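Local coordinates for protein nitroreductase (Desulfitobacterium hafniense, PDB 3PXV) that binds flavin mononucleotide and, as a member of the nitroreductase family, probably works as an FMN-dependent oxidoreductase, at residues 6-9 and 10-14; 39-43 and 44-48; 144-147 and 148-151. All blocks are in the same frame, centred on the assembly; numbering follows the deposited sequence.

Interaction 1: 6-9 and 10-14; sequences TLKV and IAERY. With FMN (flavin mononucleotide), chain F.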
# COMPACT_ATOMS: atom_id res chain seq x y z
N THR B 6 -1.24 -10.40 14.12
CA THR B 6 -1.15 -9.55 12.95
C THR B 6 -1.04 -8.08 13.34
O THR B 6 -0.23 -7.34 12.78
CB THR B 6 -2.37 -9.71 12.04
OG1 THR B 6 -2.48 -11.07 11.68
CG2 THR B 6 -2.22 -8.86 10.74
N LEU B 7 -1.87 -7.66 14.30
CA LEU B 7 -1.82 -6.29 14.79
C LEU B 7 -0.48 -6.03 15.50
O LEU B 7 -0.03 -4.90 15.55
CB LEU B 7 -3.00 -6.01 15.74
CG LEU B 7 -4.43 -6.14 15.17
CD1 LEU B 7 -5.48 -5.83 16.24
CD2 LEU B 7 -4.65 -5.22 13.96
N LYS B 8 0.14 -7.06 16.07
CA LYS B 8 1.43 -6.87 16.75
C LYS B 8 2.50 -6.64 15.67
O LYS B 8 3.37 -5.76 15.79
CB LYS B 8 1.76 -8.05 17.65
CG LYS B 8 3.17 -8.06 18.30
CD LYS B 8 3.29 -9.14 19.42
CE LYS B 8 4.75 -9.36 19.91
NZ LYS B 8 5.58 -10.10 18.90
N VAL B 9 2.38 -7.41 14.58
CA VAL B 9 3.29 -7.28 13.47
C VAL B 9 3.16 -5.90 12.86
O VAL B 9 4.15 -5.28 12.51
CB VAL B 9 3.10 -8.41 12.44
CG1 VAL B 9 3.80 -8.06 11.13
CG2 VAL B 9 3.62 -9.75 13.04
N ILE B 10 1.94 -5.40 12.72
CA ILE B 10 1.72 -4.07 12.18
C ILE B 10 2.39 -3.05 13.10
O ILE B 10 3.08 -2.17 12.61
CB ILE B 10 0.21 -3.76 12.04
CG1 ILE B 10 -0.37 -4.59 10.89
CG2 ILE B 10 -0.03 -2.26 11.85
CD1 ILE B 10 -1.88 -4.84 10.96
N ALA B 11 2.25 -3.23 14.42
CA ALA B 11 2.78 -2.28 15.40
C ALA B 11 4.30 -2.28 15.49
O ALA B 11 4.91 -1.22 15.69
CB ALA B 11 2.19 -2.53 16.80
N GLU B 12 4.91 -3.46 15.40
CA GLU B 12 6.35 -3.60 15.57
C GLU B 12 7.20 -3.38 14.32
O GLU B 12 8.41 -3.23 14.44
CB GLU B 12 6.67 -4.97 16.18
CG GLU B 12 6.58 -6.15 15.19
CD GLU B 12 6.53 -7.51 15.89
OE1 GLU B 12 6.71 -7.58 17.13
OE2 GLU B 12 6.28 -8.52 15.19
N ARG B 13 6.58 -3.37 13.14
CA ARG B 13 7.29 -3.20 11.89
C ARG B 13 7.96 -1.86 11.92
O ARG B 13 7.33 -0.87 12.22
CB ARG B 13 6.35 -3.26 10.71
CG ARG B 13 7.06 -3.01 9.34
CD ARG B 13 6.22 -2.12 8.39
NE ARG B 13 5.87 -0.91 9.12
CZ ARG B 13 6.68 0.13 9.34
NH1 ARG B 13 7.91 0.19 8.84
NH2 ARG B 13 6.24 1.14 10.04
N TYR B 14 9.24 -1.83 11.60
CA TYR B 14 10.02 -0.61 11.65
C TYR B 14 10.96 -0.60 10.43
O TYR B 14 11.19 -1.66 9.81
CB TYR B 14 10.85 -0.59 12.96
CG TYR B 14 12.02 -1.59 12.99
CD1 TYR B 14 11.83 -2.90 13.38
CD2 TYR B 14 13.32 -1.19 12.63
CE1 TYR B 14 12.88 -3.82 13.39
CE2 TYR B 14 14.38 -2.11 12.64
CZ TYR B 14 14.16 -3.42 13.02
OH TYR B 14 15.19 -4.33 13.04
N1 FMN F . 13.80 5.17 4.14
C2 FMN F . 15.10 5.25 3.68
O2 FMN F . 16.06 5.25 4.45
N3 FMN F . 15.34 5.33 2.34
C4 FMN F . 14.31 5.35 1.42
O4 FMN F . 14.59 5.43 0.24
C4A FMN F . 12.99 5.26 1.88
N5 FMN F . 11.94 5.26 1.02
C5A FMN F . 10.68 4.92 1.46
C6 FMN F . 9.67 4.67 0.53
C7 FMN F . 8.39 4.32 0.94
C7M FMN F . 7.36 4.06 -0.09
C8 FMN F . 8.12 4.22 2.29
C8M FMN F . 6.77 3.85 2.79
C9 FMN F . 9.13 4.46 3.23
C9A FMN F . 10.43 4.82 2.82
N10 FMN F . 11.45 5.08 3.72
C10 FMN F . 12.74 5.17 3.25
C1' FMN F . 11.26 4.66 5.15
C2' FMN F . 10.55 5.77 5.91
O2' FMN F . 11.51 6.77 6.22
C3' FMN F . 9.90 5.19 7.16
O3' FMN F . 8.92 4.23 6.82
C4' FMN F . 9.24 6.29 7.97
O4' FMN F . 10.27 7.14 8.39
C5' FMN F . 8.48 5.75 9.18
O5' FMN F . 9.35 5.00 10.01
P FMN F . 9.11 3.44 10.27
O1P FMN F . 10.30 2.94 11.03
O2P FMN F . 8.99 2.64 8.96
O3P FMN F . 7.87 3.38 11.10
O HOH W 1 6.27 -10.94 16.02

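Interaction 2: 39-43 and 44-48; sequences APSGM and NRQAW. With FMN (flavin mononucleotide), chain E.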
# COMPACT_ATOMS: atom_id res chain seq x y z
N ALA B 39 -1.48 -9.66 -2.66
CA ALA B 39 -1.91 -8.28 -2.50
C ALA B 39 -3.08 -7.98 -3.44
O ALA B 39 -3.11 -8.43 -4.57
CB ALA B 39 -0.74 -7.32 -2.78
N PRO B 40 -4.06 -7.22 -2.96
CA PRO B 40 -5.12 -6.83 -3.87
C PRO B 40 -4.66 -5.68 -4.76
O PRO B 40 -3.75 -4.93 -4.40
CB PRO B 40 -6.24 -6.37 -2.95
CG PRO B 40 -5.55 -5.92 -1.71
CD PRO B 40 -4.33 -6.78 -1.57
N SER B 41 -5.31 -5.55 -5.91
CA SER B 41 -5.02 -4.48 -6.83
C SER B 41 -6.30 -4.04 -7.53
O SER B 41 -7.17 -4.88 -7.83
CB SER B 41 -3.99 -4.97 -7.85
OG SER B 41 -4.55 -5.95 -8.70
N GLY B 42 -6.44 -2.74 -7.78
CA GLY B 42 -7.62 -2.19 -8.49
C GLY B 42 -7.91 -2.93 -9.78
O GLY B 42 -7.01 -3.13 -10.58
N MSE B 43 -9.16 -3.35 -9.99
CA MSE B 43 -9.59 -4.19 -11.15
C MSE B 43 -8.80 -5.52 -11.23
O MSE B 43 -8.81 -6.15 -12.27
CB MSE B 43 -9.39 -3.48 -12.49
CG MSE B 43 -9.91 -2.05 -12.62
SE MSE B 43 -11.79 -1.87 -13.00
CE MSE B 43 -12.57 -2.58 -11.35
N ASN B 44 -8.13 -5.94 -10.16
CA ASN B 44 -7.24 -7.12 -10.18
C ASN B 44 -6.21 -7.07 -11.33
O ASN B 44 -5.77 -8.11 -11.83
CB ASN B 44 -8.01 -8.45 -10.24
CG ASN B 44 -7.11 -9.65 -9.93
OD1 ASN B 44 -6.21 -9.56 -9.08
ND2 ASN B 44 -7.32 -10.75 -10.62
N ARG B 45 -5.85 -5.85 -11.74
CA ARG B 45 -4.95 -5.62 -12.89
C ARG B 45 -3.51 -6.07 -12.61
O ARG B 45 -2.76 -6.31 -13.53
CB ARG B 45 -4.96 -4.14 -13.31
CG ARG B 45 -4.33 -3.19 -12.27
CD ARG B 45 -4.25 -1.75 -12.76
NE ARG B 45 -5.55 -1.07 -12.77
CZ ARG B 45 -6.11 -0.48 -11.70
NH1 ARG B 45 -5.48 -0.51 -10.53
NH2 ARG B 45 -7.31 0.12 -11.81
N GLN B 46 -3.12 -6.16 -11.33
CA GLN B 46 -1.79 -6.64 -10.95
C GLN B 46 -0.71 -6.11 -11.91
O GLN B 46 0.07 -6.87 -12.47
CB GLN B 46 -1.77 -8.18 -10.90
CG GLN B 46 -2.78 -8.81 -9.91
CD GLN B 46 -2.71 -10.35 -9.86
OE1 GLN B 46 -1.67 -10.97 -10.16
NE2 GLN B 46 -3.83 -10.96 -9.49
N ALA B 47 -0.68 -4.79 -12.06
CA ALA B 47 0.26 -4.12 -12.95
C ALA B 47 1.62 -3.95 -12.27
O ALA B 47 2.18 -2.87 -12.21
CB ALA B 47 -0.32 -2.76 -13.39
N TRP B 48 2.12 -5.06 -11.76
CA TRP B 48 3.38 -5.13 -11.07
C TRP B 48 4.06 -6.46 -11.28
O TRP B 48 3.51 -7.31 -11.97
CB TRP B 48 3.19 -4.88 -9.59
CG TRP B 48 1.93 -5.37 -8.90
CD1 TRP B 48 0.99 -4.58 -8.36
CD2 TRP B 48 1.54 -6.72 -8.58
NE1 TRP B 48 0.02 -5.33 -7.76
CE2 TRP B 48 0.34 -6.65 -7.86
CE3 TRP B 48 2.09 -7.98 -8.83
CZ2 TRP B 48 -0.34 -7.79 -7.41
CZ3 TRP B 48 1.42 -9.10 -8.38
CH2 TRP B 48 0.22 -9.00 -7.67
N1 FMN E . -13.71 -3.15 -5.81
C2 FMN E . -14.98 -2.59 -5.91
O2 FMN E . -15.98 -3.33 -5.93
N3 FMN E . -15.11 -1.21 -5.97
C4 FMN E . -13.97 -0.41 -5.95
O4 FMN E . -14.12 0.82 -6.01
C4A FMN E . -12.67 -0.99 -5.85
N5 FMN E . -11.51 -0.24 -5.82
C5A FMN E . -10.29 -0.82 -5.46
C6 FMN E . -9.18 -0.01 -5.18
C7 FMN E . -7.95 -0.55 -4.82
C7M FMN E . -6.77 0.33 -4.52
C8 FMN E . -7.84 -1.92 -4.74
C8M FMN E . -6.55 -2.54 -4.35
C9 FMN E . -8.94 -2.74 -5.02
C9A FMN E . -10.18 -2.21 -5.38
N10 FMN E . -11.31 -3.01 -5.68
C10 FMN E . -12.56 -2.39 -5.79
C1' FMN E . -11.31 -4.49 -5.47
C2' FMN E . -10.51 -5.28 -6.49
O2' FMN E . -11.36 -5.66 -7.54
C3' FMN E . -9.91 -6.54 -5.84
O3' FMN E . -8.85 -6.23 -4.94
C4' FMN E . -9.40 -7.51 -6.90
O4' FMN E . -10.48 -7.94 -7.70
C5' FMN E . -8.65 -8.70 -6.27
O5' FMN E . -9.57 -9.50 -5.59
P FMN E . -9.41 -9.81 -4.06
O1P FMN E . -10.74 -10.41 -3.69
O2P FMN E . -9.29 -8.54 -3.25
O3P FMN E . -8.25 -10.77 -3.89
O HOH W 2 -4.95 -8.34 -6.98
O HOH W 3 -1.39 -4.46 -5.56

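Interaction 3: 144-147 and 148-151; sequences GLRA and EEFS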
# COMPACT_ATOMS: atom_id res chain seq x y z
N GLY B 144 18.54 7.71 -17.00
CA GLY B 144 18.07 7.12 -18.24
C GLY B 144 19.20 6.42 -19.01
O GLY B 144 18.93 5.63 -19.93
N LEU B 145 20.44 6.67 -18.62
CA LEU B 145 21.63 6.13 -19.33
C LEU B 145 21.91 4.66 -19.00
O LEU B 145 22.41 3.93 -19.84
CB LEU B 145 22.86 7.00 -19.04
CG LEU B 145 22.62 8.48 -19.39
CD1 LEU B 145 23.79 9.42 -19.05
CD2 LEU B 145 22.29 8.59 -20.86
N ARG B 146 21.56 4.23 -17.79
CA ARG B 146 21.71 2.84 -17.42
C ARG B 146 20.35 2.18 -17.12
O ARG B 146 20.31 1.04 -16.67
CB ARG B 146 22.67 2.69 -16.24
CG ARG B 146 24.07 3.19 -16.56
CD ARG B 146 25.08 2.79 -15.52
NE ARG B 146 25.36 1.36 -15.53
CZ ARG B 146 26.03 0.72 -14.56
NH1 ARG B 146 26.48 1.37 -13.49
NH2 ARG B 146 26.24 -0.59 -14.65
N ALA B 147 19.26 2.87 -17.45
CA ALA B 147 17.91 2.35 -17.15
C ALA B 147 17.54 1.05 -17.88
O ALA B 147 16.99 0.13 -17.26
CB ALA B 147 16.82 3.44 -17.36
N GLU B 148 17.82 0.97 -19.18
CA GLU B 148 17.48 -0.24 -19.96
C GLU B 148 18.32 -1.42 -19.50
O GLU B 148 17.82 -2.53 -19.41
CB GLU B 148 17.66 -0.04 -21.45
CG GLU B 148 16.98 -1.15 -22.28
CD GLU B 148 17.54 -1.32 -23.69
OE1 GLU B 148 18.63 -0.76 -24.00
OE2 GLU B 148 16.89 -2.04 -24.50
N GLU B 149 19.59 -1.18 -19.22
CA GLU B 149 20.50 -2.18 -18.70
C GLU B 149 19.98 -2.79 -17.40
O GLU B 149 19.81 -4.01 -17.30
CB GLU B 149 21.87 -1.55 -18.45
CG GLU B 149 22.92 -2.48 -17.85
CD GLU B 149 24.20 -1.73 -17.46
OE1 GLU B 149 24.61 -0.80 -18.20
OE2 GLU B 149 24.78 -2.07 -16.40
N PHE B 150 19.76 -1.95 -16.38
CA PHE B 150 19.26 -2.49 -15.13
C PHE B 150 17.91 -3.17 -15.35
O PHE B 150 17.63 -4.18 -14.73
CB PHE B 150 19.18 -1.44 -14.01
CG PHE B 150 20.52 -0.94 -13.55
CD1 PHE B 150 21.51 -1.82 -13.16
CD2 PHE B 150 20.78 0.43 -13.47
CE1 PHE B 150 22.75 -1.35 -12.74
CE2 PHE B 150 22.01 0.91 -13.04
CZ PHE B 150 23.00 0.03 -12.68
N SER B 151 17.09 -2.64 -16.25
CA SER B 151 15.78 -3.24 -16.49
C SER B 151 15.91 -4.66 -16.99
O SER B 151 15.22 -5.55 -16.50
CB SER B 151 14.92 -2.39 -17.42
OG SER B 151 14.55 -1.17 -16.77
O HOH W 4 19.11 3.07 -20.90
O HOH W 5 20.96 1.16 -20.49

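Interaction 1: 6-9 and 10-14
Helix 5-12, only about two turns long, ends at the FMN phosphate site, and a Lys8-Glu12 pair spans one turn on its solvent side. The two form a salt bridge whose hydrogen bond, Lys8 NZ to Glu12 OE1 at 3.3 Å, is weak; the lysine chain is extended until a bend at the last torsion. Water 1 bridges the pair through the other oxygen, donating to Glu12 OE2 at 2.6 Å and accepting a weak bond from Lys8 NZ. Glu12 CG sits between its own backbone N and carbonyl carbon (chi1 76°), which folds the chain back over the preceding turn and lays OE2 beside Val9 CG2, 3.6 Å away. A leucine in place of Glu12 would probably leave the Lys8 ammonium without its mate and water 1 without its acceptor. On the flank at the subunit interface, Ile10 CD1 lies 4.0 Å from Thr6 CG2 and also touches Leu7 CD2; Ile10 packs on Leu122 of helix 106-126 and on Gln38 of the second subunit. The helical bonds finish with Glu12 N to Lys8 O at 2.8 Å and a weak one from Arg13 N to Val9 O, after which Arg13 leaves the helix. Its guanidinium turns to the phosphate edge-on: NH1 bonds O2P of FMN at 2.7 Å, while NH2 bonds O3P at 3.0 Å with an N-H...O angle of 164°. Ser15, Arg17, Lys175 and His178 also hydrogen-bond this FMN.

Interaction 2: 39-43 and 44-48
Ser41 ties two overlapping beta turns together, accepting hydrogen bonds at both its carbonyl and its hydroxyl. Its O accepts from Asn44 N at 2.7 Å, closing the first turn; Arg45 N hydrogen-bonds Gly42 O from above the carbonyl plane, closing the second. Ser41 OG, placed between its own backbone N and carbonyl carbon (chi1 68°), accepts from Gln46 N at 3.0 Å, just before an inverse gamma turn centred on Ala47. Between side chains, Gln46 NE2 donates almost straight to Asn44 OD1 (2.8 Å, 171°), with the acceptor in the plane of the Gln46 amide; Gln46 OE1 bonds Lys184 of the second subunit.

Two waters add bridges: water 2 donates to Ala39 O and Asn44 OD1 and also bonds Ser41 OG, while water 3 links Pro40 O to Trp48 NE1, from which it accepts at 2.8 Å.

Among the nonbonded contacts, Gly42 O lies 2.9 Å above the Arg45 guanidinium plane, over its centre, and CG of Met43, a selenomethionine, comes within 3.5 Å of Arg45 NH2. Pro40 CB approaches O3' of FMN at 3.3 Å; Arg13 and His178 of the second subunit hydrogen-bond this flavin, whose site the two chains share.

The loop joins helix 26-36 to strand 50-53 and leans on helix 106-126, where Asp112 takes a salt bridge from Arg45 and a hydrogen bond from Gly42 N, and Trp48 meets Leu116.

Interaction 3: 144-147 and 148-151
Arg146, at the N-cap position of helix 147-154, meets Phe150 over one guanidinium face and Glu149 at its edge in the close-packed part of this helix start. Its CG lies anti to the carbonyl carbon (chi1 -61°) and a bend at chi3 brings the guanidinium round to the ring. Phe150 CZ stands 3.6 Å above the guanidinium, over its centre, with the two planes 43° apart, while the ring's CE2 touches Arg146 CB. At the edge, Arg146 NH2 donates to Glu149 OE2 at 2.7 Å in a salt bridge that meets the carboxylate on its syn side; Arg153 is a second partner of that oxygen. Phe150 N bonds Arg146 O at 3.1 Å, nearly linear at 179°, and Ala147 O accepts from both Ser151 N and Ser151 OG, which come from opposite faces of the carbonyl.

The other side is watery. Water 4 passes from Gly144 O to Glu148 N, and water 5 from Leu145 O to Glu149 N, so solvent satisfies two amides of the first turn.

Phe150 is buried against Leu58, Glu61, Met62 and Glu65 of helix 56-72, and Arg146 has a second salt bridge to Glu61, so the start of helix 147-154 is tied to helix 56-72; the loop that leads in follows strand 130-133.

How the interactions relate
Interactions 1 and 2 are both largely buried and both touch the second subunit, yet their centres lie 24 Å apart and they meet different flavins: 6-14 brings an arginine to the phosphate of one, whereas 39-48 lines the other from a loop. Helix 106-126 backs both. Interaction 3 is a surface contact with no partner in the other chain, on the opposite side of the chain's centre from interaction 1, about 36 Å between centres. It combines a charged cluster at the surface with a buried ring seated on helix 56-72. Interactions 1 and 3 are helical, one at a helix end and one at a start; interaction 2 depends on turn bonds and a serine hydroxyl.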